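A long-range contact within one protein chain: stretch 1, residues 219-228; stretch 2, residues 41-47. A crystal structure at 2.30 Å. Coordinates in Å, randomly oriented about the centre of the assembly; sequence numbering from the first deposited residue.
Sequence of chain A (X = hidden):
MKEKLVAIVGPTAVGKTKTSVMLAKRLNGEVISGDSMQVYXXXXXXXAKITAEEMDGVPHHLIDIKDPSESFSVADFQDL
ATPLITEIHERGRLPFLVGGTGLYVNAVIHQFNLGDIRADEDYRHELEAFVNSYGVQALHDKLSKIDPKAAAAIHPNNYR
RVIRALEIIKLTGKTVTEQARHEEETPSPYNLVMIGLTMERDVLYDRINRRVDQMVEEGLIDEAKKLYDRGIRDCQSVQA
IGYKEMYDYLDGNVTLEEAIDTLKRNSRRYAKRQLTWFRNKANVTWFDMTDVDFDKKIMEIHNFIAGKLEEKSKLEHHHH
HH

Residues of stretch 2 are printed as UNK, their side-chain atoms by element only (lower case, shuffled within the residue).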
# COMPACT_ATOMS: atom_id res chain seq x y z
N GLY A 219 23.63 10.01 37.30
CA GLY A 219 24.21 10.64 36.13
C GLY A 219 23.31 10.83 34.92
O GLY A 219 23.82 10.94 33.80
N LEU A 220 22.00 10.88 35.11
CA LEU A 220 21.09 11.07 33.98
C LEU A 220 21.60 12.18 33.05
O LEU A 220 21.78 11.95 31.86
CB LEU A 220 19.70 11.45 34.48
CG LEU A 220 18.68 11.64 33.35
CD1 LEU A 220 18.59 10.36 32.52
CD2 LEU A 220 17.32 12.00 33.93
N ILE A 221 21.83 13.36 33.62
CA ILE A 221 22.32 14.52 32.87
C ILE A 221 23.54 14.20 32.01
O ILE A 221 23.60 14.57 30.84
CB ILE A 221 22.68 15.69 33.81
CG1 ILE A 221 21.48 16.06 34.67
CG2 ILE A 221 23.12 16.89 32.99
CD1 ILE A 221 21.77 17.11 35.71
N ASP A 222 24.52 13.51 32.59
CA ASP A 222 25.72 13.15 31.84
C ASP A 222 25.35 12.22 30.70
O ASP A 222 25.85 12.37 29.59
CB ASP A 222 26.72 12.44 32.75
CG ASP A 222 27.39 13.38 33.70
OD1 ASP A 222 28.07 14.33 33.21
OD2 ASP A 222 27.26 13.17 34.93
N GLU A 223 24.47 11.26 31.00
CA GLU A 223 24.02 10.29 30.02
C GLU A 223 23.34 10.98 28.85
O GLU A 223 23.53 10.57 27.70
CB GLU A 223 23.04 9.29 30.68
CG GLU A 223 22.61 8.16 29.75
CD GLU A 223 21.64 7.19 30.39
OE1 GLU A 223 20.52 7.61 30.75
OE2 GLU A 223 21.99 6.00 30.52
N ALA A 224 22.56 12.02 29.13
CA ALA A 224 21.88 12.77 28.07
C ALA A 224 22.92 13.55 27.27
O ALA A 224 22.92 13.51 26.05
CB ALA A 224 20.85 13.74 28.69
N LYS A 225 23.82 14.24 27.97
CA LYS A 225 24.86 15.01 27.30
C LYS A 225 25.68 14.19 26.33
O LYS A 225 26.11 14.71 25.29
CB LYS A 225 25.80 15.67 28.32
CG LYS A 225 25.17 16.79 29.12
CD LYS A 225 26.15 17.38 30.13
CE LYS A 225 27.34 18.03 29.47
NZ LYS A 225 28.34 18.42 30.50
N LYS A 226 25.92 12.93 26.64
CA LYS A 226 26.70 12.10 25.72
C LYS A 226 25.91 11.84 24.43
O LYS A 226 26.47 11.95 23.34
CB LYS A 226 27.08 10.77 26.40
CG LYS A 226 28.00 10.93 27.60
CD LYS A 226 28.35 9.58 28.22
CE LYS A 226 29.30 9.72 29.40
NZ LYS A 226 29.60 8.41 30.05
N LEU A 227 24.63 11.52 24.54
CA LEU A 227 23.81 11.29 23.36
C LEU A 227 23.64 12.59 22.58
O LEU A 227 23.59 12.59 21.35
CB LEU A 227 22.43 10.78 23.76
CG LEU A 227 22.43 9.40 24.42
CD1 LEU A 227 21.03 9.09 24.91
CD2 LEU A 227 22.90 8.33 23.43
N TYR A 228 23.55 13.69 23.31
CA TYR A 228 23.38 15.01 22.74
C TYR A 228 24.65 15.41 21.99
O TYR A 228 24.60 15.87 20.85
CB TYR A 228 23.13 16.00 23.87
CG TYR A 228 22.59 17.35 23.44
CD1 TYR A 228 21.22 17.54 23.24
CD2 TYR A 228 23.45 18.44 23.29
CE1 TYR A 228 20.71 18.79 22.91
CE2 TYR A 228 22.96 19.69 22.96
CZ TYR A 228 21.59 19.87 22.77
OH TYR A 228 21.10 21.11 22.45
N UNK A 41 21.23 0.51 23.72
CA UNK A 41 22.42 0.43 24.54
C UNK A 41 23.08 1.78 24.75
O UNK A 41 23.06 2.64 23.88
c UNK A 41 23.29 -0.72 22.45
c UNK A 41 23.95 -3.49 20.10
n UNK A 41 24.83 -4.30 20.68
c UNK A 41 24.00 -1.97 22.03
n UNK A 41 23.55 -2.39 20.71
c UNK A 41 23.42 -0.56 23.93
n UNK A 41 23.48 -3.78 18.89
N UNK A 42 23.67 1.94 25.94
CA UNK A 42 24.33 3.18 26.30
C UNK A 42 23.37 4.08 27.06
O UNK A 42 23.77 5.13 27.56
N UNK A 43 22.12 3.65 27.12
CA UNK A 43 21.05 4.36 27.82
C UNK A 43 20.59 3.46 28.95
O UNK A 43 19.58 2.77 28.84
se UNK A 43 19.03 5.81 24.27
c UNK A 43 19.90 4.64 26.84
c UNK A 43 17.71 7.05 24.93
c UNK A 43 20.24 5.69 25.79
N UNK A 44 21.36 3.44 30.03
CA UNK A 44 21.04 2.57 31.15
C UNK A 44 20.31 3.30 32.28
O UNK A 44 19.33 2.79 32.83
o UNK A 44 22.60 0.55 29.79
c UNK A 44 23.17 1.30 30.61
c UNK A 44 22.33 1.95 31.70
o UNK A 44 24.40 1.53 30.58
N UNK A 45 20.78 4.50 32.61
CA UNK A 45 20.17 5.27 33.68
C UNK A 45 18.78 5.78 33.34
O UNK A 45 17.82 5.46 34.03
c UNK A 45 21.05 6.46 34.04
c UNK A 45 20.38 7.28 35.12
c UNK A 45 23.47 7.00 34.58
c UNK A 45 22.41 5.94 34.50
N UNK A 46 18.67 6.56 32.28
CA UNK A 46 17.38 7.10 31.90
C UNK A 46 16.30 6.06 31.65
O UNK A 46 15.12 6.36 31.72
N UNK A 47 16.69 4.82 31.37
CA UNK A 47 15.68 3.81 31.10
C UNK A 47 15.49 2.82 32.24
O UNK A 47 14.75 1.84 32.10
c UNK A 47 16.00 3.05 29.81
o UNK A 47 17.09 2.15 30.04
c UNK A 47 16.39 4.02 28.71

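Position 41 carries seven side-chain atoms in an unbranched run of three carbons and a nitrogen, ending in a carbon that holds two more nitrogens. That is a guanidinium, so the residue is Arg-41. Its side chain stays out of reach of stretch 1.

Position 42 has no side-chain atoms at all: Gly-42. Its phi of 95° would jam a CB against the carbonyl oxygen of the residue before, so the backbone itself calls for glycine. Its own O lies 3.6 Å from OE2 of Glu-223.

Position 43 has three carbons and a selenium in an unbranched chain, with the selenium next to last. One carbon of this chain packs against Leu-227. The residue is selenomethionine, Met-43, and the contact is CG to CD1 of Leu-227 at 3.6 Å.

Position 44 shows two carbons, the second carrying two oxygens. This short carboxylate is Asp-44. Its CA-to-CB bond points sideways, and it is the backbone that matters here: N of Asp-44 gives a weak hydrogen bond to OE2 of Glu-223, 2.7 Å long but bent to 120° at the hydrogen.

Position 45 has four carbons, forked at the first, with one arm two carbons long. The end of the long arm lies against Gly-219 and the short arm against Leu-220. A beta-branched aliphatic of this shape is Ile-45. Its CA-to-CB bond points toward the helix. CD1 of Ile-45 reaches C of Gly-219 at 3.8 Å, while its CG2 sits 3.9 Å from N of Leu-220, so the two arms sit over the start of the helix.

Position 46 again has no side chain: Gly-46. Here phi and psi are ordinary, and the neighbours set the limit. An ideal CB would lie 3.0 Å from OE1 of Glu-223, a clash, and 3.2 Å from CD1 of Leu-220. Without it, CD1 of Leu-220 comes to 3.5 Å from CA of Gly-46.

Position 47 has one carbon bearing an oxygen and a second carbon, which makes it Thr-47. It does not touch stretch 1.

The contact works by one carboxylate holding a turn of backbone. Glu-223, whose CA-to-CB bond points toward the loop, accepts from N of Ile-45 at OE2 (2.8 Å) and from N of Gly-46 at OE1 (2.6 Å, 160°), besides the weak bond from Asp-44. Residues 44-46 have helical backbone angles without the regular bonds, and three successive NH groups lie within reach of one acid. Leu-220 and Leu-227 add apolar packing. The rule is a buried acid for three successive backbone amides, with glycine where space runs out.

Stretch 2 41-47: RGMDIGT
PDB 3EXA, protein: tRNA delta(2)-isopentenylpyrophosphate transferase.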